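Long-range contact in VMB-1 (Vibrio alginolyticus, PDB 6JV4), which probably hydrolyses beta-lactam antibiotics to substituted beta-amino acids with two bound zinc ions, as a subclass B1 metallo-beta-lactamase: residues A[180-192]-A[214-226]. Residues are numbered along the deposited sequence; the frame is centred on the assembly and turned at random.
Sequences NISEWPNSMQKVI and LKHTQALALSAAA
Q218 reaches across from helix 214-226 and sets both hydrogens of its amide nitrogen against helix 184-192, whose axis runs nearly antiparallel to its own (165°) and 8.7 Å away. Its chain is extended, with CG anti to the backbone N (chi1 -177°), long enough to seat it as a knob among P185, M188, Q189 and I192. NE2 gives a nearly straight bond to O of P185 at 3.0 Å and another to OE1 of Q189 at 2.9 Å, both acceptors lying close to its amide plane. The P185 carbonyl thus has two donors, Q218 NE2 and the helical N of Q189, on opposite faces of its plane. A water bridges OE1 of Q189 and OE1 of Q218, and a second links the main-chain carbonyls of I181 and A221.

Apolar packing fills the rest. A221 contributes a lone methyl, small enough for the backbones to come close, and its CB lies 3.8 Å from CB of W184 and equally near CG of P185. Next to it, the compact P185 ring rests on CD2 of L222, while the branched I181 puts CG2 against CB of A224. M188, bent at chi2 and chi3, turns SD toward CD2 of L214 and brings CE within 3.6 Å of CG2 of T217, the apolar branch of a threonine whose hydroxyl is bonded to K166 N. I192 lies along L214, its CG2 also meeting the aliphatic CE of K215, 3.7 Å off.

W184, its NE1 bonded to F164 O and its ring stacked on F164, approaches to about 4 Å, side chain to side chain, from the zinc ligand H144. V191 and L214 both touch L159 of strand 158-162, so this antiparallel helix pair packs against one sheet of the metallo-beta-lactamase alpha-beta/beta-alpha sandwich.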
ATOM      1  N   ASN A 180      -8.760  14.173  -0.080  1.00  9.59           N
ATOM      2  CA  ASN A 180      -8.599  15.523   0.478  1.00 10.42           C
ATOM      3  C   ASN A 180      -7.589  16.217  -0.429  1.00 10.13           C
ATOM      4  O   ASN A 180      -6.361  16.147  -0.126  1.00  9.81           O
ATOM      5  CB  ASN A 180      -8.174  15.505   1.925  1.00 10.65           C
ATOM      6  CG  ASN A 180      -8.290  16.866   2.544  1.00 11.70           C
ATOM      7  OD1 ASN A 180      -8.070  17.874   1.865  1.00 11.53           O
ATOM      8  ND2 ASN A 180      -8.561  16.873   3.843  1.00 12.62           N
ATOM      9  N   ILE A 181      -8.079  16.772  -1.532  1.00 11.11           N
ATOM     10  CA  ILE A 181      -7.165  17.356  -2.551  1.00 12.21           C
ATOM     11  C   ILE A 181      -6.381  18.526  -1.940  1.00 13.07           C
ATOM     12  O   ILE A 181      -5.174  18.668  -2.307  1.00 11.30           O
ATOM     13  CB  ILE A 181      -7.909  17.697  -3.850  1.00 15.19           C
ATOM     14  CG1 ILE A 181      -8.331  16.399  -4.538  1.00 15.37           C
ATOM     15  CG2 ILE A 181      -7.041  18.536  -4.766  1.00 14.93           C
ATOM     16  CD1 ILE A 181      -9.343  16.577  -5.664  1.00 19.15           C
ATOM     17  N   SER A 182      -7.027  19.361  -1.092  1.00 14.06           N
ATOM     18  CA  SER A 182      -6.378  20.528  -0.444  1.00 15.05           C
ATOM     19  C   SER A 182      -5.221  20.093   0.432  1.00 12.47           C
ATOM     20  O   SER A 182      -4.230  20.795   0.442  1.00 13.15           O
ATOM     21  CB  SER A 182      -7.366  21.341   0.384  1.00 19.08           C
ATOM     22  OG  SER A 182      -8.219  21.965  -0.556  1.00 29.68           O
ATOM     23  N   GLU A 183      -5.354  18.985   1.152  1.00 11.55           N
ATOM     24  CA  GLU A 183      -4.333  18.550   2.133  1.00 11.61           C
ATOM     25  C   GLU A 183      -3.231  17.781   1.407  1.00  9.30           C
ATOM     26  O   GLU A 183      -2.080  17.790   1.909  1.00  9.05           O
ATOM     27  CB  GLU A 183      -4.944  17.713   3.260  1.00 13.93           C
ATOM     28  CG  GLU A 183      -4.030  17.539   4.453  1.00 19.65           C
ATOM     29  CD  GLU A 183      -3.662  18.819   5.219  1.00 23.30           C
ATOM     30  OE1 GLU A 183      -4.307  19.881   4.978  1.00 23.06           O
ATOM     31  OE2 GLU A 183      -2.629  18.792   5.915  1.00 32.23           O
ATOM     32  N   TRP A 184      -3.531  17.122   0.291  1.00  7.99           N
ATOM     33  CA  TRP A 184      -2.598  16.141  -0.302  1.00  8.23           C
ATOM     34  C   TRP A 184      -1.196  16.725  -0.515  1.00  7.74           C
ATOM     35  O   TRP A 184      -0.199  16.084  -0.225  1.00  8.50           O
ATOM     36  CB  TRP A 184      -3.180  15.595  -1.592  1.00  7.57           C
ATOM     37  CG  TRP A 184      -2.701  14.248  -2.049  1.00  7.63           C
ATOM     38  CD1 TRP A 184      -1.489  13.621  -1.823  1.00  7.23           C
ATOM     39  CD2 TRP A 184      -3.428  13.382  -2.920  1.00  8.00           C
ATOM     40  NE1 TRP A 184      -1.425  12.437  -2.496  1.00  7.04           N
ATOM     41  CE2 TRP A 184      -2.606  12.257  -3.171  1.00  7.21           C
ATOM     42  CE3 TRP A 184      -4.710  13.438  -3.496  1.00  7.67           C
ATOM     43  CZ2 TRP A 184      -2.994  11.213  -3.993  1.00  7.95           C
ATOM     44  CZ3 TRP A 184      -5.122  12.353  -4.221  1.00  8.11           C
ATOM     45  CH2 TRP A 184      -4.280  11.288  -4.495  1.00  8.25           C
ATOM     46  N   PRO A 185      -1.025  17.941  -1.065  1.00  8.57           N
ATOM     47  CA  PRO A 185       0.338  18.436  -1.281  1.00  8.63           C
ATOM     48  C   PRO A 185       1.123  18.649   0.012  1.00  7.98           C
ATOM     49  O   PRO A 185       2.332  18.443   0.019  1.00  8.28           O
ATOM     50  CB  PRO A 185       0.106  19.751  -2.013  1.00  8.87           C
ATOM     51  CG  PRO A 185      -1.295  19.670  -2.569  1.00 10.40           C
ATOM     52  CD  PRO A 185      -2.073  18.820  -1.600  1.00  9.04           C
ATOM     53  N   ASN A 186       0.467  19.088   1.083  1.00  8.57           N
ATOM     54  CA  ASN A 186       1.124  19.273   2.395  1.00 10.73           C
ATOM     55  C   ASN A 186       1.515  17.890   2.947  1.00  9.33           C
ATOM     56  O   ASN A 186       2.634  17.690   3.420  1.00  8.52           O
ATOM     57  CB  ASN A 186       0.229  20.001   3.400  1.00 13.66           C
ATOM     58  CG  ASN A 186       0.969  20.350   4.675  1.00 20.65           C
ATOM     59  OD1 ASN A 186       2.038  20.967   4.636  1.00 26.24           O
ATOM     60  ND2 ASN A 186       0.440  19.939   5.814  1.00 25.29           N
ATOM     61  N   SER A 187       0.606  16.939   2.905  1.00  8.40           N
ATOM     62  CA  SER A 187       0.932  15.561   3.350  1.00  7.92           C
ATOM     63  C   SER A 187       2.115  15.032   2.549  1.00  7.47           C
ATOM     64  O   SER A 187       2.992  14.390   3.108  1.00  7.66           O
ATOM     65  CB  SER A 187      -0.281  14.697   3.161  1.00  8.10           C
ATOM     66  OG  SER A 187      -1.352  15.222   3.948  1.00  7.94           O
ATOM     67  N   MET A 188       2.100  15.256   1.239  1.00  7.74           N
ATOM     68  CA  MET A 188       3.203  14.792   0.361  1.00  7.85           C
ATOM     69  C   MET A 188       4.543  15.455   0.752  1.00  8.25           C
ATOM     70  O   MET A 188       5.598  14.749   0.691  1.00  7.82           O
ATOM     71  CB  MET A 188       2.897  15.033  -1.114  1.00  8.09           C
ATOM     72  CG  MET A 188       3.911  14.321  -2.034  1.00  8.23           C
ATOM     73  SD  MET A 188       3.967  12.506  -1.792  1.00  9.29           S
ATOM     74  CE  MET A 188       2.358  12.060  -2.397  1.00 10.37           C
ATOM     75  N   GLN A 189       4.521  16.741   1.088  1.00  8.24           N
ATOM     76  CA  GLN A 189       5.765  17.426   1.503  1.00  9.31           C
ATOM     77  C   GLN A 189       6.338  16.743   2.735  1.00  9.59           C
ATOM     78  O   GLN A 189       7.577  16.649   2.843  1.00  8.90           O
ATOM     79  CB  GLN A 189       5.571  18.917   1.723  1.00 10.41           C
ATOM     80  CG  GLN A 189       6.910  19.632   1.812  1.00 10.58           C
ATOM     81  CD  GLN A 189       7.659  19.593   0.506  1.00 10.86           C
ATOM     82  OE1 GLN A 189       7.083  19.805  -0.565  1.00 11.73           O
ATOM     83  NE2 GLN A 189       8.968  19.398   0.582  1.00 11.29           N
ATOM     84  N   LYS A 190       5.489  16.271   3.679  1.00  9.45           N
ATOM     85  CA  LYS A 190       6.007  15.546   4.868  1.00 10.79           C
ATOM     86  C   LYS A 190       6.773  14.308   4.428  1.00  9.92           C
ATOM     87  O   LYS A 190       7.851  14.014   4.981  1.00 10.03           O
ATOM     88  CB  LYS A 190       4.854  15.224   5.822  1.00 12.38           C
ATOM     89  CG  LYS A 190       4.233  16.482   6.405  1.00 16.15           C
ATOM     90  CD  LYS A 190       3.159  16.168   7.396  1.00 20.36           C
ATOM     91  CE  LYS A 190       2.511  17.430   7.904  1.00 28.37           C
ATOM     92  NZ  LYS A 190       1.165  17.080   8.412  1.00 35.63           N
ATOM     93  N   VAL A 191       6.241  13.577   3.443  1.00  8.99           N
ATOM     94  CA  VAL A 191       6.890  12.347   2.932  1.00  8.68           C
ATOM     95  C   VAL A 191       8.189  12.733   2.227  1.00  8.41           C
ATOM     96  O   VAL A 191       9.171  12.058   2.420  1.00  8.81           O
ATOM     97  CB  VAL A 191       5.921  11.553   2.047  1.00  8.55           C
ATOM     98  CG1 VAL A 191       6.605  10.357   1.410  1.00  8.09           C
ATOM     99  CG2 VAL A 191       4.730  11.128   2.869  1.00  8.20           C
ATOM    100  N   ILE A 192       8.133  13.725   1.363  1.00  8.60           N
ATOM    101  CA  ILE A 192       9.345  14.214   0.648  1.00  8.59           C
ATOM    102  C   ILE A 192      10.431  14.554   1.676  1.00  8.30           C
ATOM    103  O   ILE A 192      11.585  14.228   1.464  1.00 10.00           O
ATOM    104  CB  ILE A 192       8.976  15.396  -0.231  1.00  8.72           C
ATOM    105  CG1 ILE A 192       8.150  14.941  -1.429  1.00  8.65           C
ATOM    106  CG2 ILE A 192      10.215  16.155  -0.671  1.00  9.42           C
ATOM    107  CD1 ILE A 192       7.466  16.061  -2.165  1.00  8.23           C
ATOM    108  N   LEU A 214       6.916  11.279  -6.009  1.00  7.31           N
ATOM    109  CA  LEU A 214       6.359  12.090  -4.918  1.00  7.62           C
ATOM    110  C   LEU A 214       6.096  13.514  -5.420  1.00  7.94           C
ATOM    111  O   LEU A 214       5.074  14.100  -5.106  1.00  8.01           O
ATOM    112  CB  LEU A 214       7.332  12.117  -3.747  1.00  7.80           C
ATOM    113  CG  LEU A 214       7.751  10.786  -3.139  1.00  7.90           C
ATOM    114  CD1 LEU A 214       8.678  11.066  -1.983  1.00  7.88           C
ATOM    115  CD2 LEU A 214       6.565   9.924  -2.745  1.00  8.41           C
ATOM    116  N   LYS A 215       7.096  14.080  -6.105  1.00  7.97           N
ATOM    117  CA  LYS A 215       7.018  15.471  -6.627  1.00  8.79           C
ATOM    118  C   LYS A 215       5.916  15.549  -7.687  1.00  8.43           C
ATOM    119  O   LYS A 215       5.194  16.565  -7.719  1.00  8.03           O
ATOM    120  CB  LYS A 215       8.371  15.898  -7.207  1.00 10.24           C
ATOM    121  CG  LYS A 215       9.448  16.220  -6.179  1.00 12.84           C
ATOM    122  CD  LYS A 215       9.795  15.047  -5.288  1.00 12.51           C
ATOM    123  CE  LYS A 215      10.863  15.374  -4.266  1.00 13.00           C
ATOM    124  NZ  LYS A 215      12.198  15.514  -4.893  1.00 14.13           N
ATOM    125  N   HIS A 216       5.804  14.509  -8.516  1.00  8.17           N
ATOM    126  CA  HIS A 216       4.775  14.472  -9.580  1.00  7.76           C
ATOM    127  C   HIS A 216       3.393  14.498  -8.930  1.00  8.40           C
ATOM    128  O   HIS A 216       2.529  15.239  -9.377  1.00  7.75           O
ATOM    129  CB  HIS A 216       4.994  13.247 -10.477  1.00  8.39           C
ATOM    130  CG  HIS A 216       3.992  13.175 -11.575  1.00  8.93           C
ATOM    131  ND1 HIS A 216       3.822  14.217 -12.517  1.00  9.93           N
ATOM    132  CD2 HIS A 216       2.987  12.302 -11.788  1.00  9.43           C
ATOM    133  CE1 HIS A 216       2.830  13.876 -13.345  1.00 10.23           C
ATOM    134  NE2 HIS A 216       2.298  12.720 -12.889  1.00 10.64           N
ATOM    135  N   THR A 217       3.170  13.616  -7.966  1.00  8.47           N
ATOM    136  CA  THR A 217       1.877  13.513  -7.265  1.00  8.43           C
ATOM    137  C   THR A 217       1.535  14.843  -6.580  1.00  8.47           C
ATOM    138  O   THR A 217       0.369  15.309  -6.676  1.00  8.27           O
ATOM    139  CB  THR A 217       1.880  12.368  -6.248  1.00  8.79           C
ATOM    140  OG1 THR A 217       2.079  11.188  -7.024  1.00  8.86           O
ATOM    141  CG2 THR A 217       0.577  12.308  -5.486  1.00  9.52           C
ATOM    142  N   GLN A 218       2.501  15.505  -5.953  1.00  8.86           N
ATOM    143  CA  GLN A 218       2.268  16.806  -5.292  1.00  9.39           C
ATOM    144  C   GLN A 218       1.776  17.805  -6.349  1.00  9.87           C
ATOM    145  O   GLN A 218       0.788  18.491  -6.114  1.00  8.45           O
ATOM    146  CB  GLN A 218       3.561  17.258  -4.612  1.00 10.58           C
ATOM    147  CG  GLN A 218       3.410  18.549  -3.836  1.00 11.31           C
ATOM    148  CD  GLN A 218       4.710  18.871  -3.146  1.00 11.39           C
ATOM    149  OE1 GLN A 218       5.738  19.055  -3.828  1.00 12.68           O
ATOM    150  NE2 GLN A 218       4.678  18.865  -1.828  1.00 11.08           N
ATOM    151  N   ALA A 219       2.411  17.804  -7.528  1.00  9.39           N
ATOM    152  CA  ALA A 219       2.041  18.740  -8.622  1.00  9.93           C
ATOM    153  C   ALA A 219       0.659  18.394  -9.164  1.00  9.96           C
ATOM    154  O   ALA A 219      -0.166  19.334  -9.442  1.00 11.58           O
ATOM    155  CB  ALA A 219       3.086  18.768  -9.712  1.00  9.50           C
ATOM    156  N   LEU A 220       0.327  17.109  -9.288  1.00 10.19           N
ATOM    157  CA  LEU A 220      -1.032  16.706  -9.744  1.00 11.27           C
ATOM    158  C   LEU A 220      -2.067  17.228  -8.751  1.00 10.89           C
ATOM    159  O   LEU A 220      -3.161  17.695  -9.225  1.00 11.36           O
ATOM    160  CB  LEU A 220      -1.172  15.193  -9.836  1.00 10.47           C
ATOM    161  CG  LEU A 220      -0.433  14.521 -10.993  1.00 11.46           C
ATOM    162  CD1 LEU A 220      -0.599  13.034 -10.916  1.00 10.77           C
ATOM    163  CD2 LEU A 220      -0.911  15.015 -12.313  1.00 11.14           C
ATOM    164  N   ALA A 221      -1.794  17.131  -7.454  1.00 10.73           N
ATOM    165  CA  ALA A 221      -2.780  17.561  -6.443  1.00 10.79           C
ATOM    166  C   ALA A 221      -2.902  19.090  -6.493  1.00 12.03           C
ATOM    167  O   ALA A 221      -4.027  19.637  -6.383  1.00 12.24           O
ATOM    168  CB  ALA A 221      -2.452  17.046  -5.074  1.00 10.43           C
ATOM    169  N   LEU A 222      -1.784  19.796  -6.640  1.00 11.41           N
ATOM    170  CA  LEU A 222      -1.850  21.265  -6.714  1.00 12.05           C
ATOM    171  C   LEU A 222      -2.630  21.676  -7.970  1.00 14.45           C
ATOM    172  O   LEU A 222      -3.459  22.640  -7.860  1.00 15.21           O
ATOM    173  CB  LEU A 222      -0.439  21.819  -6.679  1.00 11.06           C
ATOM    174  CG  LEU A 222       0.260  21.745  -5.337  1.00 10.33           C
ATOM    175  CD1 LEU A 222       1.743  22.005  -5.532  1.00 10.29           C
ATOM    176  CD2 LEU A 222      -0.331  22.665  -4.242  1.00 11.02           C
ATOM    177  N   SER A 223      -2.452  20.992  -9.100  1.00 13.63           N
ATOM    178  CA  SER A 223      -3.178  21.332 -10.346  1.00 16.91           C
ATOM    179  C   SER A 223      -4.668  21.055 -10.189  1.00 18.70           C
ATOM    180  O   SER A 223      -5.479  21.850 -10.705  1.00 18.99           O
ATOM    181  CB  SER A 223      -2.605  20.631 -11.517  1.00 18.59           C
ATOM    182  OG  SER A 223      -1.276  21.096 -11.644  1.00 24.65           O
ATOM    183  N   ALA A 224      -5.030  19.993  -9.473  1.00 17.52           N
ATOM    184  CA  ALA A 224      -6.450  19.616  -9.233  1.00 19.30           C
ATOM    185  C   ALA A 224      -7.136  20.694  -8.390  1.00 23.69           C
ATOM    186  O   ALA A 224      -8.319  20.999  -8.684  1.00 29.16           O
ATOM    187  CB  ALA A 224      -6.552  18.284  -8.537  1.00 18.44           C
ATOM    188  N   ALA A 225      -6.462  21.251  -7.380  1.00 23.82           N
ATOM    189  CA  ALA A 225      -6.994  22.386  -6.585  1.00 29.48           C
ATOM    190  C   ALA A 225      -7.168  23.602  -7.522  1.00 31.55           C
ATOM    191  O   ALA A 225      -8.256  24.185  -7.506  1.00 36.47           O
ATOM    192  CB  ALA A 225      -6.104  22.683  -5.408  1.00 28.47           C
ATOM    193  N   ALA A 226      -6.172  23.940  -8.351  1.00 35.26           N
ATOM    194  CA  ALA A 226      -6.237  25.033  -9.360  1.00 38.36           C
ATOM    195  C   ALA A 226      -7.523  24.931 -10.221  1.00 43.67           C
ATOM    196  O   ALA A 226      -7.946  25.982 -10.700  1.00 46.95           O
ATOM    197  CB  ALA A 226      -4.985  25.069 -10.216  1.00 38.27           C
TER
HETATM  198  O   HOH W   1      -4.178  20.685  -3.681  1.00 17.63           O
HETATM  199  O   HOH W   2       8.444  20.226  -2.993  1.00 12.39           O